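Local coordinates for protein putative agmatine deiminase (Streptococcus mutans, PDB 2EWO) that probably hydrolyses agmatine to N-carbamoylputrescine and ammonia, as a putative agmatine deiminase of the guanidine-modifying enzyme superfamily, at residues G316-P321 with R342-V347; K278-L283 with G301-A306; K3-T8 with D151-K156. One frame throughout, in Å; residues are numbered along the deposited sequence.

Overall arrangement
The three contacts lie in series along the chain in the order 3, 2, 1 and do not touch. All are partly buried, contact 1 the most. It joins two parallel strands of a beta-alpha-beta unit and lies nearest the centre of the chain; its chemistry is well-aligned backbone bonds with branched aliphatic side chains on both faces. Contact 2, its centre about 23 Å from that of contact 1, pairs two short antiparallel segments nearer the surface, with small apolar contacts beside its mostly weak backbone bonds. Contact 3 lies across the chain's centre from both others. There the N-terminal segment edges a mixed sheet, and a salt bridge and an aromatic face supplement weak backbone bonds.

Contact 1 of 3, residues G316-P321 with R342-V347; sequences GGIILP and RKVVGV
Val345 N gives its hydrogen to Ile318 O at 2.7 Å, with an N-H...O angle of 167° and the donor nearly in line with the carbonyl. The next bond, from Leu320 N to Val345 O, is straighter still at 173°, so Val345 bonds to the facing strand through both its N and its O. Ile318 N to Lys343 O and Val347 N to Leu320 O (3.0 Å) continue the alternation, the former more bent and tilted from the carbonyl plane. The strands 317-321 and 343-347 run parallel, their axes inclined by 21° and 4.5 Å apart at closest.

Ile318 and Val344 lie side by side on one face, pointing the same way. Val344 CG2, anti to its carbonyl carbon, meets Ile318 CB at 3.7 Å and Ile318 CD1 at 3.8 Å. Leu320 is on this face too, and helix 328-338 covers it through Val335, which touches both Leu320 and Val344. Ile319 and Val347 belong to the other face, where their CG2 methyls approach to only 4.5 Å; helix 43-57 packs against both side chains.

At the N-terminal end, Arg342 crosses Ile318 at about a right angle, its CD 3.9 Å from Ile318 CG1. The arginine chain is extended from CG to NE and passes the glycine backbone, with Arg342 CG 3.5 Å from Gly317 N. Gly317 O lies at the edge of the guanidinium, near its plane, but the group's hydrogen bond from NE goes to Val314 O.

The helix between the strands makes this a beta-alpha-beta crossover. Its chemistry implies a division of labour: regular backbone bonds fix the register, while aliphatic groups on the two faces join the sheet to its helices.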
ATOM      1  N   GLY A 316       6.883  -9.204 -37.984  1.00 29.44           N
ATOM      2  CA  GLY A 316       7.948  -8.498 -38.677  1.00 29.53           C
ATOM      3  C   GLY A 316       9.175  -8.214 -37.815  1.00 29.21           C
ATOM      4  O   GLY A 316       9.907  -7.259 -38.072  1.00 29.55           O
ATOM      5  N   GLY A 317       9.408  -9.039 -36.797  1.00 18.06           N
ATOM      6  CA  GLY A 317      10.555  -8.824 -35.932  1.00 17.56           C
ATOM      7  C   GLY A 317      10.752  -9.896 -34.872  1.00 17.77           C
ATOM      8  O   GLY A 317       9.830 -10.636 -34.533  1.00 17.36           O
ATOM      9  N   ILE A 318      11.970  -9.989 -34.352  1.00 10.41           N
ATOM     10  CA  ILE A 318      12.289 -10.961 -33.318  1.00 10.13           C
ATOM     11  C   ILE A 318      13.103 -10.282 -32.247  1.00 10.72           C
ATOM     12  O   ILE A 318      14.006  -9.499 -32.543  1.00 11.01           O
ATOM     13  CB  ILE A 318      13.104 -12.140 -33.871  1.00 10.00           C
ATOM     14  CG1 ILE A 318      12.187 -13.041 -34.696  1.00 10.00           C
ATOM     15  CG2 ILE A 318      13.763 -12.915 -32.725  1.00 10.00           C
ATOM     16  CD1 ILE A 318      12.893 -14.219 -35.314  1.00 11.53           C
ATOM     17  N   ILE A 319      12.765 -10.570 -30.997  1.00 13.80           N
ATOM     18  CA  ILE A 319      13.479  -9.998 -29.870  1.00 12.89           C
ATOM     19  C   ILE A 319      14.193 -11.179 -29.233  1.00 13.18           C
ATOM     20  O   ILE A 319      13.562 -12.045 -28.628  1.00 12.61           O
ATOM     21  CB  ILE A 319      12.503  -9.354 -28.872  1.00 10.00           C
ATOM     22  CG1 ILE A 319      11.433  -8.544 -29.632  1.00 10.00           C
ATOM     23  CG2 ILE A 319      13.279  -8.477 -27.896  1.00 10.00           C
ATOM     24  CD1 ILE A 319      11.933  -7.295 -30.360  1.00 10.00           C
ATOM     25  N   LEU A 320      15.511 -11.218 -29.396  1.00 10.07           N
ATOM     26  CA  LEU A 320      16.317 -12.318 -28.875  1.00 10.12           C
ATOM     27  C   LEU A 320      17.274 -11.899 -27.761  1.00 10.07           C
ATOM     28  O   LEU A 320      17.824 -10.793 -27.774  1.00 10.07           O
ATOM     29  CB  LEU A 320      17.113 -12.963 -30.026  1.00 15.94           C
ATOM     30  CG  LEU A 320      17.939 -14.233 -29.774  1.00 17.05           C
ATOM     31  CD1 LEU A 320      17.026 -15.461 -29.792  1.00 18.06           C
ATOM     32  CD2 LEU A 320      19.001 -14.364 -30.859  1.00 16.43           C
ATOM     33  N   PRO A 321      17.476 -12.791 -26.778  1.00 11.97           N
ATOM     34  CA  PRO A 321      18.371 -12.523 -25.649  1.00 11.55           C
ATOM     35  C   PRO A 321      19.846 -12.598 -26.013  1.00 11.53           C
ATOM     36  O   PRO A 321      20.250 -13.445 -26.797  1.00 11.06           O
ATOM     37  CB  PRO A 321      17.949 -13.574 -24.622  1.00 10.00           C
ATOM     38  CG  PRO A 321      17.450 -14.702 -25.464  1.00 10.00           C
ATOM     39  CD  PRO A 321      16.674 -14.007 -26.544  1.00 10.00           C
ATOM     40  N   ARG A 342      12.145 -11.431 -41.299  1.00 10.00           N
ATOM     41  CA  ARG A 342      11.846 -10.832 -40.001  1.00 10.00           C
ATOM     42  C   ARG A 342      13.104 -10.210 -39.418  1.00 10.00           C
ATOM     43  O   ARG A 342      14.091 -10.908 -39.193  1.00 10.00           O
ATOM     44  CB  ARG A 342      11.325 -11.892 -39.025  1.00 10.13           C
ATOM     45  CG  ARG A 342       9.819 -11.894 -38.808  1.00 10.00           C
ATOM     46  CD  ARG A 342       9.470 -12.626 -37.511  1.00 10.00           C
ATOM     47  NE  ARG A 342       8.044 -12.567 -37.212  1.00 10.76           N
ATOM     48  CZ  ARG A 342       7.113 -13.262 -37.858  1.00 11.60           C
ATOM     49  NH1 ARG A 342       7.452 -14.081 -38.842  1.00 11.43           N
ATOM     50  NH2 ARG A 342       5.838 -13.127 -37.525  1.00 12.79           N
ATOM     51  N   LYS A 343      13.084  -8.907 -39.168  1.00 11.39           N
ATOM     52  CA  LYS A 343      14.260  -8.262 -38.598  1.00 10.10           C
ATOM     53  C   LYS A 343      14.501  -8.784 -37.185  1.00 10.43           C
ATOM     54  O   LYS A 343      13.607  -8.769 -36.338  1.00 11.33           O
ATOM     55  CB  LYS A 343      14.096  -6.739 -38.559  1.00 10.00           C
ATOM     56  CG  LYS A 343      15.339  -6.039 -38.035  1.00 10.00           C
ATOM     57  CD  LYS A 343      15.183  -4.537 -37.928  1.00 10.00           C
ATOM     58  CE  LYS A 343      16.387  -3.950 -37.193  1.00 10.00           C
ATOM     59  NZ  LYS A 343      16.156  -2.563 -36.674  1.00 10.00           N
ATOM     60  N   VAL A 344      15.712  -9.253 -36.925  1.00 10.22           N
ATOM     61  CA  VAL A 344      16.018  -9.767 -35.605  1.00 10.22           C
ATOM     62  C   VAL A 344      16.784  -8.724 -34.798  1.00 10.22           C
ATOM     63  O   VAL A 344      17.735  -8.121 -35.301  1.00 10.22           O
ATOM     64  CB  VAL A 344      16.825 -11.085 -35.715  1.00 10.00           C
ATOM     65  CG1 VAL A 344      17.383 -11.496 -34.364  1.00 10.00           C
ATOM     66  CG2 VAL A 344      15.920 -12.183 -36.256  1.00 10.00           C
ATOM     67  N   VAL A 345      16.332  -8.487 -33.562  1.00 21.43           N
ATOM     68  CA  VAL A 345      16.978  -7.535 -32.650  1.00 21.06           C
ATOM     69  C   VAL A 345      17.371  -8.287 -31.384  1.00 21.90           C
ATOM     70  O   VAL A 345      16.668  -9.199 -30.955  1.00 21.80           O
ATOM     71  CB  VAL A 345      16.043  -6.354 -32.241  1.00 10.00           C
ATOM     72  CG1 VAL A 345      16.792  -5.394 -31.317  1.00 10.00           C
ATOM     73  CG2 VAL A 345      15.548  -5.610 -33.473  1.00 10.00           C
ATOM     74  N   GLY A 346      18.495  -7.910 -30.785  1.00 10.00           N
ATOM     75  CA  GLY A 346      18.930  -8.585 -29.576  1.00 11.30           C
ATOM     76  C   GLY A 346      19.223  -7.614 -28.453  1.00 12.50           C
ATOM     77  O   GLY A 346      19.779  -6.542 -28.696  1.00 13.04           O
ATOM     78  N   VAL A 347      18.848  -7.981 -27.225  1.00 24.80           N
ATOM     79  CA  VAL A 347      19.077  -7.122 -26.056  1.00 25.10           C
ATOM     80  C   VAL A 347      19.725  -7.870 -24.874  1.00 25.48           C
ATOM     81  O   VAL A 347      19.526  -9.071 -24.693  1.00 23.79           O
ATOM     82  CB  VAL A 347      17.750  -6.471 -25.567  1.00 58.86           C
ATOM     83  CG1 VAL A 347      18.059  -5.275 -24.675  1.00 58.12           C
ATOM     84  CG2 VAL A 347      16.891  -6.056 -26.758  1.00 58.59           C
TER

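Contact 2 of 3, residues K278-L283 with G301-A306; sequences KEPCYL and GEMAIA
Gly301 N meets Leu283 O at 2.8 Å, but the N-H...O angle of 130° makes this a weak hydrogen bond. The glycine carbonyl oxygen lies 3.7 Å from Tyr282 CD1, oblique to the ring.

Glu302 contributes mainly through its backbone. Its O accepts from Leu283 N at 3.3 Å, a fairly straight bond at 160°, although the donor is tilted from the carbonyl plane. Leu283 CB also packs against Glu302 O, while Glu302 CG makes a looser aliphatic contact with the same carbon.

Met303, present as selenomethionine, pairs with Tyr282 as an antiparallel non-hydrogen-bonded pair. Its CG is anti to the carbonyl carbon (chi1 -55°) and meets two neighbours, Tyr282 CE1 at 3.9 Å, approached at the ring edge near its plane, and Pro280 CG at 4.0 Å. Both neighbouring side chains lie alongside that of Met303, pointing the same way; its bends at chi2 and chi3 turn the far end away.

Ala304 returns to the backbone pattern, its N making a weak bond to Cys281 O at 3.3 Å. Farther on, Ala306 CB and Cys281 SG are neighbours, though modelled too close for the contact to be relied on. Tyr354 touches the side chains of Cys281 and Leu283, whereas Tyr323 packs on Ala306, placing this side against nearby loops.

Two of the three backbone bonds are weak, the modelled residues between the segments form neither helix nor strand, and 293-299 are not modelled. The chemistry therefore implies a short antiparallel pairing that joins the two ends of this partly unmodelled connection, with small apolar contacts supplementing modest backbone bonding.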
ATOM      1  N   LYS A 278      27.897 -21.188 -23.756  1.00 34.25           N
ATOM      2  CA  LYS A 278      29.063 -22.032 -23.506  1.00 36.29           C
ATOM      3  C   LYS A 278      29.544 -21.696 -22.092  1.00 37.02           C
ATOM      4  O   LYS A 278      30.400 -22.376 -21.526  1.00 36.99           O
ATOM      5  CB  LYS A 278      30.163 -21.740 -24.541  1.00 59.33           C
ATOM      6  CG  LYS A 278      31.253 -22.826 -24.700  1.00 60.00           C
ATOM      7  CD  LYS A 278      30.801 -24.048 -25.527  1.00 60.00           C
ATOM      8  CE  LYS A 278      29.985 -25.060 -24.709  1.00 60.00           C
ATOM      9  NZ  LYS A 278      30.763 -25.726 -23.620  1.00 59.55           N
ATOM     10  N   GLU A 279      28.969 -20.632 -21.536  1.00 33.05           N
ATOM     11  CA  GLU A 279      29.279 -20.163 -20.189  1.00 33.82           C
ATOM     12  C   GLU A 279      28.006 -19.689 -19.498  1.00 34.60           C
ATOM     13  O   GLU A 279      27.385 -18.707 -19.915  1.00 34.69           O
ATOM     14  CB  GLU A 279      30.277 -19.012 -20.230  1.00 60.00           C
ATOM     15  CG  GLU A 279      31.722 -19.450 -20.315  1.00 60.00           C
ATOM     16  CD  GLU A 279      32.156 -20.267 -19.108  1.00 60.00           C
ATOM     17  OE1 GLU A 279      31.971 -19.781 -17.966  1.00 60.00           O
ATOM     18  OE2 GLU A 279      32.688 -21.383 -19.305  1.00 60.00           O
ATOM     19  N   PRO A 280      27.604 -20.383 -18.422  1.00 32.24           N
ATOM     20  CA  PRO A 280      26.395 -20.026 -17.669  1.00 32.24           C
ATOM     21  C   PRO A 280      26.512 -18.661 -16.974  1.00 32.24           C
ATOM     22  O   PRO A 280      27.593 -18.269 -16.525  1.00 32.24           O
ATOM     23  CB  PRO A 280      26.275 -21.173 -16.670  1.00 44.52           C
ATOM     24  CG  PRO A 280      27.729 -21.500 -16.385  1.00 44.52           C
ATOM     25  CD  PRO A 280      28.326 -21.494 -17.774  1.00 44.32           C
ATOM     26  N   CYS A 281      25.401 -17.942 -16.873  1.00 32.41           N
ATOM     27  CA  CYS A 281      25.418 -16.631 -16.227  1.00 31.61           C
ATOM     28  C   CYS A 281      25.784 -16.738 -14.742  1.00 31.45           C
ATOM     29  O   CYS A 281      25.065 -17.366 -13.962  1.00 31.13           O
ATOM     30  CB  CYS A 281      24.050 -15.965 -16.368  1.00 28.49           C
ATOM     31  SG  CYS A 281      23.429 -15.972 -18.043  1.00 28.71           S
ATOM     32  N   TYR A 282      26.907 -16.137 -14.350  1.00 53.08           N
ATOM     33  CA  TYR A 282      27.318 -16.171 -12.950  1.00 53.08           C
ATOM     34  C   TYR A 282      26.721 -15.001 -12.164  1.00 53.08           C
ATOM     35  O   TYR A 282      27.127 -13.844 -12.318  1.00 53.08           O
ATOM     36  CB  TYR A 282      28.849 -16.167 -12.814  1.00 60.00           C
ATOM     37  CG  TYR A 282      29.537 -17.458 -13.226  1.00 60.00           C
ATOM     38  CD1 TYR A 282      28.901 -18.702 -13.077  1.00 60.00           C
ATOM     39  CD2 TYR A 282      30.843 -17.438 -13.734  1.00 60.00           C
ATOM     40  CE1 TYR A 282      29.555 -19.900 -13.424  1.00 60.00           C
ATOM     41  CE2 TYR A 282      31.508 -18.619 -14.082  1.00 60.00           C
ATOM     42  CZ  TYR A 282      30.866 -19.846 -13.926  1.00 60.00           C
ATOM     43  OH  TYR A 282      31.545 -21.003 -14.268  1.00 60.00           O
ATOM     44  N   LEU A 283      25.742 -15.325 -11.326  1.00 37.99           N
ATOM     45  CA  LEU A 283      25.056 -14.338 -10.503  1.00 37.45           C
ATOM     46  C   LEU A 283      26.053 -13.569  -9.650  1.00 37.94           C
ATOM     47  O   LEU A 283      26.865 -14.159  -8.936  1.00 37.80           O
ATOM     48  CB  LEU A 283      24.032 -15.039  -9.601  1.00 41.81           C
ATOM     49  CG  LEU A 283      22.998 -14.201  -8.838  1.00 40.64           C
ATOM     50  CD1 LEU A 283      23.650 -13.402  -7.734  1.00 40.27           C
ATOM     51  CD2 LEU A 283      22.290 -13.288  -9.813  1.00 40.76           C
ATOM     52  N   GLY A 301      27.399 -16.161  -7.085  1.00 60.00           N
ATOM     53  CA  GLY A 301      28.161 -16.816  -8.133  1.00 60.00           C
ATOM     54  C   GLY A 301      27.479 -18.076  -8.632  1.00 60.00           C
ATOM     55  O   GLY A 301      28.020 -18.795  -9.472  1.00 60.00           O
ATOM     56  N   GLU A 302      26.292 -18.351  -8.106  1.00 31.97           N
ATOM     57  CA  GLU A 302      25.531 -19.529  -8.511  1.00 31.86           C
ATOM     58  C   GLU A 302      25.020 -19.365  -9.941  1.00 31.60           C
ATOM     59  O   GLU A 302      24.669 -18.261 -10.365  1.00 31.18           O
ATOM     60  CB  GLU A 302      24.366 -19.746  -7.543  1.00 60.00           C
ATOM     61  CG  GLU A 302      23.514 -18.504  -7.291  1.00 60.00           C
ATOM     62  CD  GLU A 302      22.657 -18.614  -6.032  1.00 60.00           C
ATOM     63  OE1 GLU A 302      23.230 -18.641  -4.908  1.00 60.00           O
ATOM     64  OE2 GLU A 302      21.410 -18.673  -6.172  1.00 60.00           O
HETATM   65  N   MSE A 303      24.995 -20.463 -10.686  1.00 55.29           N
HETATM   66  CA  MSE A 303      24.550 -20.431 -12.073  1.00 55.89           C
HETATM   67  C   MSE A 303      23.060 -20.182 -12.212  1.00 55.28           C
HETATM   68  O   MSE A 303      22.267 -20.594 -11.368  1.00 54.88           O
HETATM   69  CB  MSE A 303      24.908 -21.742 -12.776  1.00 60.00           C
HETATM   70  CG  MSE A 303      26.393 -22.104 -12.688  1.00 60.00           C
HETATM   71 SE   MSE A 303      26.703 -23.970 -12.087  1.00 60.00          SE
HETATM   72  CE  MSE A 303      26.867 -23.677 -10.133  1.00 60.00           C
ATOM     73  N   ALA A 304      22.702 -19.505 -13.299  1.00 41.85           N
ATOM     74  CA  ALA A 304      21.319 -19.173 -13.619  1.00 41.46           C
ATOM     75  C   ALA A 304      21.064 -19.508 -15.088  1.00 41.59           C
ATOM     76  O   ALA A 304      21.911 -19.256 -15.948  1.00 42.11           O
ATOM     77  CB  ALA A 304      21.073 -17.689 -13.374  1.00 44.11           C
ATOM     78  N   ILE A 305      19.898 -20.077 -15.369  1.00 52.90           N
ATOM     79  CA  ILE A 305      19.529 -20.444 -16.734  1.00 52.96           C
ATOM     80  C   ILE A 305      19.714 -19.268 -17.706  1.00 52.94           C
ATOM     81  O   ILE A 305      19.517 -18.108 -17.337  1.00 53.35           O
ATOM     82  CB  ILE A 305      18.049 -20.902 -16.788  1.00 35.83           C
ATOM     83  CG1 ILE A 305      17.728 -21.752 -15.556  1.00 36.74           C
ATOM     84  CG2 ILE A 305      17.774 -21.697 -18.065  1.00 34.87           C
ATOM     85  CD1 ILE A 305      18.677 -22.920 -15.345  1.00 37.65           C
ATOM     86  N   ALA A 306      20.105 -19.575 -18.940  1.00 45.07           N
ATOM     87  CA  ALA A 306      20.290 -18.572 -19.999  1.00 43.74           C
ATOM     88  C   ALA A 306      20.074 -19.290 -21.338  1.00 43.66           C
ATOM     89  O   ALA A 306      21.025 -19.773 -21.952  1.00 44.93           O
ATOM     90  CB  ALA A 306      21.693 -17.966 -19.931  1.00 22.77           C
TER

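Contact 3 of 3, residues K3-T8 with D151-K156; sequences KRIKNT and DSYKTK
Charge pairing links Lys3 to Asp151: Lys3 NZ forms a salt bridge with Asp151 OD2 at 2.8 Å, on the syn side but tilted out of the carboxylate plane. Lys3 N donates to the other oxygen, Asp151 OD1, at 3.1 Å from above that plane.

Both backbone bonds are weak: Ser152 N to Lys3 O bends to 131°, and Ile5 N to Ser152 O to 123°.

Apolar contact centres on Tyr153. Ile5 CG2 sits over the middle of its ring, 3.3 Å from the centroid and close to the ring normal, a CH-pi contact. With Ile5 CG1 anti to the backbone N (chi1 162°), CG2 falls between N and the carbonyl carbon. Thr8 O lies at the ring edge, near its plane, while Tyr153 OH is hydrogen-bonded to Arg114 NE.

The Lys154 side chain lies alongside that of Arg4, its CB over the centre of the guanidinium, 4.1 Å above its plane. Asp117 takes a salt bridge from Arg4 NH1 and a long, weak ion pair from Lys154 NZ, which also bonds Trp118 O; this probably eases their repulsion.

Carboxylate and aromatic contacts supplement the weak parallel pairing of 4-5, the edge strand, with 152-155 of the mixed sheet.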
ATOM      1  N   LYS A   3     -16.932  -9.206 -20.007  1.00 12.80           N
ATOM      2  CA  LYS A   3     -17.571 -10.224 -19.186  1.00 11.55           C
ATOM      3  C   LYS A   3     -16.841 -11.566 -19.191  1.00 11.48           C
ATOM      4  O   LYS A   3     -15.718 -11.675 -19.686  1.00 12.54           O
ATOM      5  CB  LYS A   3     -19.033 -10.416 -19.607  1.00 25.73           C
ATOM      6  CG  LYS A   3     -19.254 -11.033 -20.977  1.00 27.28           C
ATOM      7  CD  LYS A   3     -20.745 -11.235 -21.259  1.00 28.54           C
ATOM      8  CE  LYS A   3     -20.981 -11.963 -22.593  1.00 29.96           C
ATOM      9  NZ  LYS A   3     -20.517 -11.199 -23.808  1.00 31.30           N
ATOM     10  N   ARG A   4     -17.487 -12.587 -18.629  1.00 24.07           N
ATOM     11  CA  ARG A   4     -16.904 -13.926 -18.528  1.00 22.60           C
ATOM     12  C   ARG A   4     -17.834 -15.019 -19.024  1.00 22.59           C
ATOM     13  O   ARG A   4     -18.846 -15.309 -18.398  1.00 20.57           O
ATOM     14  CB  ARG A   4     -16.528 -14.245 -17.070  1.00 19.31           C
ATOM     15  CG  ARG A   4     -15.361 -13.437 -16.509  1.00 17.05           C
ATOM     16  CD  ARG A   4     -14.127 -14.294 -16.209  1.00 14.89           C
ATOM     17  NE  ARG A   4     -13.911 -14.459 -14.768  1.00 13.56           N
ATOM     18  CZ  ARG A   4     -12.720 -14.616 -14.188  1.00 13.62           C
ATOM     19  NH1 ARG A   4     -11.609 -14.632 -14.924  1.00 12.25           N
ATOM     20  NH2 ARG A   4     -12.641 -14.743 -12.868  1.00 11.60           N
ATOM     21  N   ILE A   5     -17.489 -15.625 -20.151  1.00 17.08           N
ATOM     22  CA  ILE A   5     -18.294 -16.719 -20.674  1.00 17.08           C
ATOM     23  C   ILE A   5     -18.037 -17.881 -19.731  1.00 17.08           C
ATOM     24  O   ILE A   5     -16.886 -18.171 -19.401  1.00 17.08           O
ATOM     25  CB  ILE A   5     -17.856 -17.110 -22.080  1.00 23.43           C
ATOM     26  CG1 ILE A   5     -18.383 -18.507 -22.413  1.00 24.82           C
ATOM     27  CG2 ILE A   5     -16.347 -17.007 -22.181  1.00 23.55           C
ATOM     28  CD1 ILE A   5     -19.903 -18.589 -22.459  1.00 25.66           C
ATOM     29  N   LYS A   6     -19.097 -18.560 -19.307  1.00 29.54           N
ATOM     30  CA  LYS A   6     -18.894 -19.648 -18.370  1.00 30.28           C
ATOM     31  C   LYS A   6     -19.564 -20.985 -18.615  1.00 29.76           C
ATOM     32  O   LYS A   6     -19.251 -21.953 -17.926  1.00 28.86           O
ATOM     33  CB  LYS A   6     -19.221 -19.162 -16.957  1.00 19.52           C
ATOM     34  CG  LYS A   6     -20.424 -18.228 -16.854  1.00 19.56           C
ATOM     35  CD  LYS A   6     -20.616 -17.748 -15.415  1.00 19.88           C
ATOM     36  CE  LYS A   6     -19.372 -17.034 -14.885  1.00 20.28           C
ATOM     37  NZ  LYS A   6     -19.516 -16.574 -13.472  1.00 20.01           N
ATOM     38  N   ASN A   7     -20.457 -21.074 -19.588  1.00 10.07           N
ATOM     39  CA  ASN A   7     -21.111 -22.355 -19.814  1.00 10.07           C
ATOM     40  C   ASN A   7     -20.649 -23.145 -21.024  1.00 10.07           C
ATOM     41  O   ASN A   7     -21.181 -24.215 -21.314  1.00 10.07           O
ATOM     42  CB  ASN A   7     -22.620 -22.161 -19.860  1.00 39.67           C
ATOM     43  CG  ASN A   7     -23.232 -22.143 -18.475  1.00 41.88           C
ATOM     44  OD1 ASN A   7     -23.204 -23.151 -17.758  1.00 41.89           O
ATOM     45  ND2 ASN A   7     -23.773 -20.992 -18.079  1.00 42.87           N
ATOM     46  N   THR A   8     -19.641 -22.634 -21.715  1.00 10.63           N
ATOM     47  CA  THR A   8     -19.134 -23.303 -22.896  1.00 10.02           C
ATOM     48  C   THR A   8     -17.631 -23.118 -22.985  1.00 10.76           C
ATOM     49  O   THR A   8     -17.058 -22.274 -22.298  1.00 10.02           O
ATOM     50  CB  THR A   8     -19.789 -22.735 -24.151  1.00 10.00           C
ATOM     51  OG1 THR A   8     -19.598 -21.316 -24.178  1.00 10.00           O
ATOM     52  CG2 THR A   8     -21.280 -23.036 -24.156  1.00 10.00           C
ATOM     53  N   ASP A 151     -13.883 -10.620 -23.442  1.00 15.60           N
ATOM     54  CA  ASP A 151     -14.432 -11.617 -22.525  1.00 15.99           C
ATOM     55  C   ASP A 151     -13.380 -12.685 -22.219  1.00 15.25           C
ATOM     56  O   ASP A 151     -12.316 -12.702 -22.831  1.00 17.43           O
ATOM     57  CB  ASP A 151     -15.692 -12.245 -23.135  1.00 10.00           C
ATOM     58  CG  ASP A 151     -16.788 -11.206 -23.423  1.00 10.03           C
ATOM     59  OD1 ASP A 151     -16.653 -10.051 -22.961  1.00 10.03           O
ATOM     60  OD2 ASP A 151     -17.787 -11.537 -24.107  1.00 10.10           O
ATOM     61  N   SER A 152     -13.656 -13.570 -21.271  1.00 15.78           N
ATOM     62  CA  SER A 152     -12.676 -14.586 -20.941  1.00 12.91           C
ATOM     63  C   SER A 152     -13.309 -15.836 -20.388  1.00 12.18           C
ATOM     64  O   SER A 152     -14.434 -15.810 -19.898  1.00 11.13           O
ATOM     65  CB  SER A 152     -11.682 -14.042 -19.919  1.00 10.00           C
ATOM     66  OG  SER A 152     -12.351 -13.708 -18.716  1.00 10.00           O
ATOM     67  N   TYR A 153     -12.564 -16.934 -20.484  1.00 10.00           N
ATOM     68  CA  TYR A 153     -12.990 -18.230 -19.989  1.00 10.00           C
ATOM     69  C   TYR A 153     -12.136 -18.499 -18.767  1.00 10.00           C
ATOM     70  O   TYR A 153     -10.926 -18.279 -18.812  1.00 10.00           O
ATOM     71  CB  TYR A 153     -12.715 -19.331 -21.015  1.00 10.00           C
ATOM     72  CG  TYR A 153     -13.443 -19.181 -22.330  1.00 10.00           C
ATOM     73  CD1 TYR A 153     -12.966 -18.327 -23.331  1.00 10.00           C
ATOM     74  CD2 TYR A 153     -14.627 -19.870 -22.563  1.00 10.00           C
ATOM     75  CE1 TYR A 153     -13.661 -18.156 -24.530  1.00 10.00           C
ATOM     76  CE2 TYR A 153     -15.326 -19.709 -23.746  1.00 10.00           C
ATOM     77  CZ  TYR A 153     -14.844 -18.845 -24.721  1.00 10.00           C
ATOM     78  OH  TYR A 153     -15.608 -18.627 -25.838  1.00 10.00           O
ATOM     79  N   LYS A 154     -12.752 -18.971 -17.684  1.00 10.00           N
ATOM     80  CA  LYS A 154     -12.020 -19.280 -16.449  1.00 10.00           C
ATOM     81  C   LYS A 154     -11.933 -20.783 -16.182  1.00 10.46           C
ATOM     82  O   LYS A 154     -12.940 -21.446 -15.913  1.00 10.49           O
ATOM     83  CB  LYS A 154     -12.671 -18.598 -15.244  1.00 21.06           C
ATOM     84  CG  LYS A 154     -11.914 -18.793 -13.938  1.00 18.57           C
ATOM     85  CD  LYS A 154     -10.534 -18.156 -14.011  1.00 18.24           C
ATOM     86  CE  LYS A 154      -9.783 -18.270 -12.683  1.00 16.83           C
ATOM     87  NZ  LYS A 154      -8.419 -17.673 -12.757  1.00 16.01           N
ATOM     88  N   THR A 155     -10.714 -21.307 -16.259  1.00 10.00           N
ATOM     89  CA  THR A 155     -10.459 -22.721 -16.020  1.00 10.00           C
ATOM     90  C   THR A 155     -10.386 -22.949 -14.509  1.00 11.99           C
ATOM     91  O   THR A 155      -9.302 -22.981 -13.929  1.00 12.51           O
ATOM     92  CB  THR A 155      -9.126 -23.155 -16.680  1.00 10.00           C
ATOM     93  OG1 THR A 155      -8.059 -22.312 -16.224  1.00 10.00           O
ATOM     94  CG2 THR A 155      -9.234 -23.056 -18.190  1.00 10.00           C
ATOM     95  N   LYS A 156     -11.543 -23.106 -13.873  1.00 10.00           N
ATOM     96  CA  LYS A 156     -11.573 -23.295 -12.433  1.00 10.00           C
ATOM     97  C   LYS A 156     -10.857 -24.560 -11.990  1.00 10.00           C
ATOM     98  O   LYS A 156     -11.067 -25.648 -12.540  1.00 10.00           O
ATOM     99  CB  LYS A 156     -13.017 -23.288 -11.909  1.00 58.31           C
ATOM    100  CG  LYS A 156     -13.120 -23.254 -10.375  1.00 60.00           C
ATOM    101  CD  LYS A 156     -14.523 -22.891  -9.860  1.00 60.00           C
ATOM    102  CE  LYS A 156     -14.532 -22.755  -8.326  1.00 60.00           C
ATOM    103  NZ  LYS A 156     -15.828 -22.286  -7.737  1.00 60.00           N
TER